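PDB 4IYQ: divalent ion tolerance protein CutA1 from Ehrlichia chaffeensis, which probably binds copper ions and assembles as a trimer. Local coordinates for residues Y29-T34 / H98-P103; P33-A38 / T74-I79. All blocks are in the same frame, centred on the assembly; numbering follows the deposited sequence.

Contact 1. Residues Y29-T34 / H98-P103; sequences YTTTPT and HPYDTP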
loop_
_atom_site.group_PDB
_atom_site.type_symbol
_atom_site.label_atom_id
_atom_site.label_comp_id
_atom_site.label_asym_id
_atom_site.label_seq_id
_atom_site.Cartn_x
_atom_site.Cartn_y
_atom_site.Cartn_z
ATOM N N TYR A 29 -1.197 3.002 8.082
ATOM C CA TYR A 29 -1.674 1.680 7.728
ATOM C C TYR A 29 -1.883 0.839 8.981
ATOM O O TYR A 29 -1.016 0.790 9.851
ATOM C CB TYR A 29 -0.664 1.021 6.784
ATOM C CG TYR A 29 -0.964 -0.393 6.362
ATOM C CD1 TYR A 29 -1.657 -0.646 5.188
ATOM C CD2 TYR A 29 -0.516 -1.484 7.113
ATOM C CE1 TYR A 29 -1.913 -1.939 4.764
ATOM C CE2 TYR A 29 -0.773 -2.791 6.705
ATOM C CZ TYR A 29 -1.474 -3.009 5.519
ATOM O OH TYR A 29 -1.744 -4.284 5.074
ATOM N N THR A 30 -3.028 0.164 9.064
ATOM C CA THR A 30 -3.307 -0.725 10.188
ATOM C C THR A 30 -4.234 -1.849 9.714
ATOM O O THR A 30 -4.842 -1.770 8.637
ATOM C CB THR A 30 -3.955 0.039 11.403
ATOM O OG1 THR A 30 -3.925 -0.770 12.584
ATOM C CG2 THR A 30 -5.405 0.433 11.114
ATOM N N THR A 31 -4.333 -2.904 10.513
ATOM C CA THR A 31 -5.245 -3.993 10.179
ATOM C C THR A 31 -6.206 -4.271 11.349
ATOM O O THR A 31 -5.894 -3.984 12.490
ATOM C CB THR A 31 -4.460 -5.273 9.803
ATOM O OG1 THR A 31 -3.671 -5.680 10.924
ATOM C CG2 THR A 31 -3.528 -5.010 8.646
ATOM N N THR A 32 -7.369 -4.837 11.052
ATOM C CA THR A 32 -8.395 -5.098 12.061
ATOM C C THR A 32 -8.994 -6.480 11.843
ATOM O O THR A 32 -8.955 -7.000 10.737
ATOM C CB THR A 32 -9.528 -4.056 12.016
ATOM O OG1 THR A 32 -10.086 -4.028 10.701
ATOM C CG2 THR A 32 -9.009 -2.671 12.362
ATOM N N PRO A 33 -9.516 -7.098 12.908
ATOM C CA PRO A 33 -10.097 -8.432 12.729
ATOM C C PRO A 33 -11.386 -8.441 11.900
ATOM O O PRO A 33 -11.638 -9.417 11.207
ATOM C CB PRO A 33 -10.362 -8.897 14.169
ATOM C CG PRO A 33 -10.360 -7.666 14.995
ATOM C CD PRO A 33 -9.413 -6.721 14.328
ATOM N N THR A 34 -12.189 -7.385 11.963
ATOM C CA THR A 34 -13.429 -7.349 11.202
ATOM C C THR A 34 -13.560 -6.049 10.423
ATOM O O THR A 34 -12.845 -5.084 10.694
ATOM C CB THR A 34 -14.646 -7.459 12.110
ATOM O OG1 THR A 34 -14.939 -6.162 12.665
ATOM C CG2 THR A 34 -14.398 -8.485 13.225
ATOM N N HIS A 98 -7.904 0.319 19.488
ATOM C CA HIS A 98 -7.755 -0.891 18.670
ATOM C C HIS A 98 -8.114 -2.164 19.444
ATOM O O HIS A 98 -7.743 -2.324 20.608
ATOM C CB HIS A 98 -6.322 -0.993 18.153
ATOM C CG HIS A 98 -6.205 -1.697 16.842
ATOM N ND1 HIS A 98 -6.357 -3.059 16.715
ATOM C CD2 HIS A 98 -5.958 -1.226 15.596
ATOM C CE1 HIS A 98 -6.206 -3.401 15.446
ATOM N NE2 HIS A 98 -5.963 -2.308 14.746
ATOM N N PRO A 99 -8.834 -3.081 18.796
ATOM C CA PRO A 99 -9.147 -4.376 19.425
ATOM C C PRO A 99 -7.911 -5.210 19.776
ATOM O O PRO A 99 -7.920 -5.920 20.784
ATOM C CB PRO A 99 -9.991 -5.094 18.363
ATOM C CG PRO A 99 -9.772 -4.317 17.067
ATOM C CD PRO A 99 -9.481 -2.909 17.484
ATOM N N TYR A 100 -6.852 -5.107 18.978
ATOM C CA TYR A 100 -5.621 -5.852 19.249
ATOM C C TYR A 100 -4.794 -5.178 20.336
ATOM O O TYR A 100 -4.706 -3.952 20.385
ATOM C CB TYR A 100 -4.753 -5.983 17.986
ATOM C CG TYR A 100 -5.324 -6.808 16.846
ATOM C CD1 TYR A 100 -6.278 -7.794 17.067
ATOM C CD2 TYR A 100 -4.897 -6.589 15.531
ATOM C CE1 TYR A 100 -6.798 -8.542 16.010
ATOM C CE2 TYR A 100 -5.406 -7.330 14.469
ATOM C CZ TYR A 100 -6.352 -8.304 14.714
ATOM O OH TYR A 100 -6.852 -9.035 13.659
ATOM N N ASP A 101 -4.154 -5.984 21.177
ATOM C CA ASP A 101 -3.185 -5.475 22.145
ATOM C C ASP A 101 -1.948 -4.957 21.438
ATOM O O ASP A 101 -1.389 -3.932 21.814
ATOM C CB ASP A 101 -2.780 -6.568 23.136
ATOM C CG ASP A 101 -3.923 -7.004 24.011
ATOM O OD1 ASP A 101 -4.188 -8.225 24.079
ATOM O OD2 ASP A 101 -4.563 -6.124 24.628
ATOM N N THR A 102 -1.523 -5.683 20.412
ATOM C CA THR A 102 -0.383 -5.275 19.614
ATOM C C THR A 102 -0.778 -5.076 18.161
ATOM O O THR A 102 -0.564 -5.952 17.332
ATOM C CB THR A 102 0.745 -6.300 19.682
ATOM O OG1 THR A 102 0.987 -6.641 21.051
ATOM C CG2 THR A 102 2.024 -5.725 19.046
ATOM N N PRO A 103 -1.376 -3.923 17.848
ATOM C CA PRO A 103 -1.740 -3.656 16.455
ATOM C C PRO A 103 -0.545 -3.170 15.635
ATOM O O PRO A 103 0.393 -2.594 16.200
ATOM C CB PRO A 103 -2.795 -2.558 16.585
ATOM C CG PRO A 103 -2.344 -1.799 17.796
ATOM C CD PRO A 103 -1.793 -2.831 18.746
#

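Contact 2. Residues P33-A38 / T74-I79; sequences PTYEDA and TECAII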
loop_
_atom_site.group_PDB
_atom_site.type_symbol
_atom_site.label_atom_id
_atom_site.label_comp_id
_atom_site.label_asym_id
_atom_site.label_seq_id
_atom_site.Cartn_x
_atom_site.Cartn_y
_atom_site.Cartn_z
ATOM N N PRO A 33 -9.516 -7.098 12.908
ATOM C CA PRO A 33 -10.097 -8.432 12.729
ATOM C C PRO A 33 -11.386 -8.441 11.900
ATOM O O PRO A 33 -11.638 -9.417 11.207
ATOM C CB PRO A 33 -10.362 -8.897 14.169
ATOM C CG PRO A 33 -10.360 -7.666 14.995
ATOM C CD PRO A 33 -9.413 -6.721 14.328
ATOM N N THR A 34 -12.189 -7.385 11.963
ATOM C CA THR A 34 -13.429 -7.349 11.202
ATOM C C THR A 34 -13.560 -6.049 10.423
ATOM O O THR A 34 -12.845 -5.084 10.694
ATOM C CB THR A 34 -14.646 -7.459 12.110
ATOM O OG1 THR A 34 -14.939 -6.162 12.665
ATOM C CG2 THR A 34 -14.398 -8.485 13.225
ATOM N N TYR A 35 -14.492 -6.011 9.475
ATOM C CA TYR A 35 -14.825 -4.762 8.797
ATOM C C TYR A 35 -15.376 -3.720 9.774
ATOM O O TYR A 35 -15.017 -2.545 9.694
ATOM C CB TYR A 35 -15.836 -5.005 7.666
ATOM C CG TYR A 35 -16.309 -3.731 7.000
ATOM C CD1 TYR A 35 -15.544 -3.116 6.002
ATOM C CD2 TYR A 35 -17.515 -3.136 7.365
ATOM C CE1 TYR A 35 -15.967 -1.940 5.395
ATOM C CE2 TYR A 35 -17.942 -1.959 6.767
ATOM C CZ TYR A 35 -17.163 -1.369 5.783
ATOM O OH TYR A 35 -17.583 -0.210 5.181
ATOM N N GLU A 36 -16.240 -4.149 10.691
ATOM C CA GLU A 36 -16.872 -3.236 11.642
ATOM C C GLU A 36 -15.828 -2.507 12.483
ATOM O O GLU A 36 -15.927 -1.300 12.690
ATOM C CB GLU A 36 -17.859 -3.991 12.551
ATOM N N ASP A 37 -14.808 -3.234 12.930
ATOM C CA ASP A 37 -13.706 -2.627 13.667
ATOM C C ASP A 37 -13.022 -1.524 12.854
ATOM O O ASP A 37 -12.690 -0.461 13.395
ATOM C CB ASP A 37 -12.678 -3.686 14.063
ATOM C CG ASP A 37 -13.173 -4.598 15.174
ATOM O OD1 ASP A 37 -13.572 -4.092 16.247
ATOM O OD2 ASP A 37 -13.159 -5.830 14.971
ATOM N N ALA A 38 -12.812 -1.784 11.561
ATOM C CA ALA A 38 -12.153 -0.819 10.675
ATOM C C ALA A 38 -13.018 0.421 10.462
ATOM O O ALA A 38 -12.527 1.551 10.462
ATOM C CB ALA A 38 -11.819 -1.459 9.347
ATOM N N THR A 74 -8.492 -13.848 8.683
ATOM C CA THR A 74 -8.950 -12.847 7.750
ATOM C C THR A 74 -9.034 -11.534 8.502
ATOM O O THR A 74 -9.396 -11.513 9.680
ATOM C CB THR A 74 -10.294 -13.206 7.111
ATOM O OG1 THR A 74 -10.186 -14.486 6.481
ATOM C CG2 THR A 74 -10.646 -12.179 6.053
ATOM N N GLU A 75 -8.641 -10.458 7.824
ATOM C CA GLU A 75 -8.633 -9.123 8.389
ATOM C C GLU A 75 -9.097 -8.080 7.367
ATOM O O GLU A 75 -9.336 -8.376 6.192
ATOM C CB GLU A 75 -7.228 -8.747 8.884
ATOM C CG GLU A 75 -6.610 -9.655 9.957
ATOM C CD GLU A 75 -5.297 -9.090 10.523
ATOM O OE1 GLU A 75 -4.448 -8.602 9.746
ATOM O OE2 GLU A 75 -5.104 -9.145 11.751
ATOM N N CYS A 76 -9.244 -6.850 7.841
ATOM C CA CYS A 76 -9.348 -5.708 6.953
ATOM C C CYS A 76 -8.082 -4.883 7.097
ATOM O O CYS A 76 -7.495 -4.816 8.177
ATOM C CB CYS A 76 -10.576 -4.878 7.277
ATOM S SG CYS A 76 -12.091 -5.771 6.928
ATOM N N ALA A 77 -7.635 -4.279 6.010
ATOM C CA ALA A 77 -6.537 -3.334 6.101
ATOM C C ALA A 77 -7.102 -1.942 5.918
ATOM O O ALA A 77 -8.137 -1.771 5.276
ATOM C CB ALA A 77 -5.460 -3.641 5.066
ATOM N N ILE A 78 -6.454 -0.949 6.513
ATOM C CA ILE A 78 -6.877 0.425 6.313
ATOM C C ILE A 78 -5.716 1.324 5.966
ATOM O O ILE A 78 -4.660 1.238 6.581
ATOM C CB ILE A 78 -7.553 1.041 7.544
ATOM C CG1 ILE A 78 -8.335 0.012 8.354
ATOM C CG2 ILE A 78 -8.429 2.215 7.114
ATOM C CD1 ILE A 78 -8.823 0.581 9.667
ATOM N N ILE A 79 -5.921 2.180 4.975
ATOM C CA ILE A 79 -5.031 3.294 4.733
ATOM C C ILE A 79 -5.735 4.564 5.194
ATOM O O ILE A 79 -6.839 4.879 4.755
ATOM C CB ILE A 79 -4.643 3.415 3.252
ATOM C CG1 ILE A 79 -3.818 2.204 2.826
ATOM C CG2 ILE A 79 -3.853 4.684 3.008
ATOM C CD1 ILE A 79 -3.528 2.180 1.330
#

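Contact 1. Residues Y29-T34 / H98-P103
His-98 NE2 is the donor of both polar links between 29-34 and 98-103. One runs to the backbone carbonyl Thr-31 O at 2.8 Å, which lies at the ring edge near its plane; the other goes from NE2 to Thr-30 OG1 at 3.3 Å. Both are weak by geometry, strongly bent with N-H...acceptor angles near 124°, as expected of one N-H divided between two oxygens. The stronger tie of Thr-30 OG1 is to Ala-104 O. At the far side of the imidazole, Tyr-100 N donates to His-98 ND1 (3.1 Å, 161°) almost exactly in the ring plane, and Pro-103 CB sits over the centre of one face; together these restrict how the ring can turn. The His-98 side chain leaves the backbone with CG roughly opposite N (chi1 -150°), which swings NE2 toward the strand.

Further out the contact is apolar. Pro-33 CD packs obliquely against Tyr-100 CZ at 3.5 Å and meets Pro-99 CG at 3.7 Å, while the Tyr-100 hydroxyl is hydrogen-bonded to Glu-75 OE2 of strand 69-83. The arrangement joins the end of strand 25-32 to the loop connecting helix 87-97 with strand 105-108, within the ferredoxin-like alpha/beta fold of CutA1 proteins.

Contact 2. Residues P33-A38 / T74-I79
A helix start packed on a beta-sheet defines this contact: the first turn of helix 35-47 lies against strand 69-83, part of the alpha-on-beta layering of the ferredoxin-like CutA1 fold. Cys-76 and Ile-78, whose CB atoms both point to the helix, supply the strand's side of the interface. Cys-76 SG reaches the backbone at the helix entrance, 3.5 Å from Tyr-35 CA, and lies near the plane of the Tyr-35 ring at its edge. SG is also 3.9 Å from Tyr-35 CB. The thiol gets there because it stands beside its own backbone N, anti to the carbonyl carbon (chi1 -67°). One turn on, the methyl Ala-38 CB fits against the end of Ile-78, 3.6 Å from CD1, with Cys-76 CB more distant at 4.2 Å.

The helix entrance is held by its own polar bonds. Thr-34, the N-cap, accepts from Asp-37 N at OG1 (2.9 Å, 171°), and the same hydroxyl donates to Asp-37 OD2 from above the carboxylate plane, also at 2.9 Å.

On the sheet, strand 69-83 lies between strands 53-66 and 25-32. The Tyr-35 side chain touches Ile-56 and Ser-58 of the former, and its hydroxyl makes a weak hydrogen bond to Thr-61 of the third subunit; Ala-38 also touches Thr-32 of the latter.

Contacts 1 and 2 share Pro-33 and Thr-34, where strand 25-32 passes into helix 35-47, and their centres are about 8 Å apart. Two kinds of bond join them. Within the sheet, Thr-30 O lies 2.8 Å from Ile-78 N, a probable hydrogen bond between neighbouring strands. Between side chains, the bond from Tyr-100 OH of contact 1 to Glu-75 OE2 of contact 2 spans 2.6 Å and ties the loop 98-103 to strand 69-83 across the end of strand 25-32. Both contacts also reach the second subunit: Thr-31 and Glu-75 each pack on its Asn-55, placing this junction beside the trimer interface.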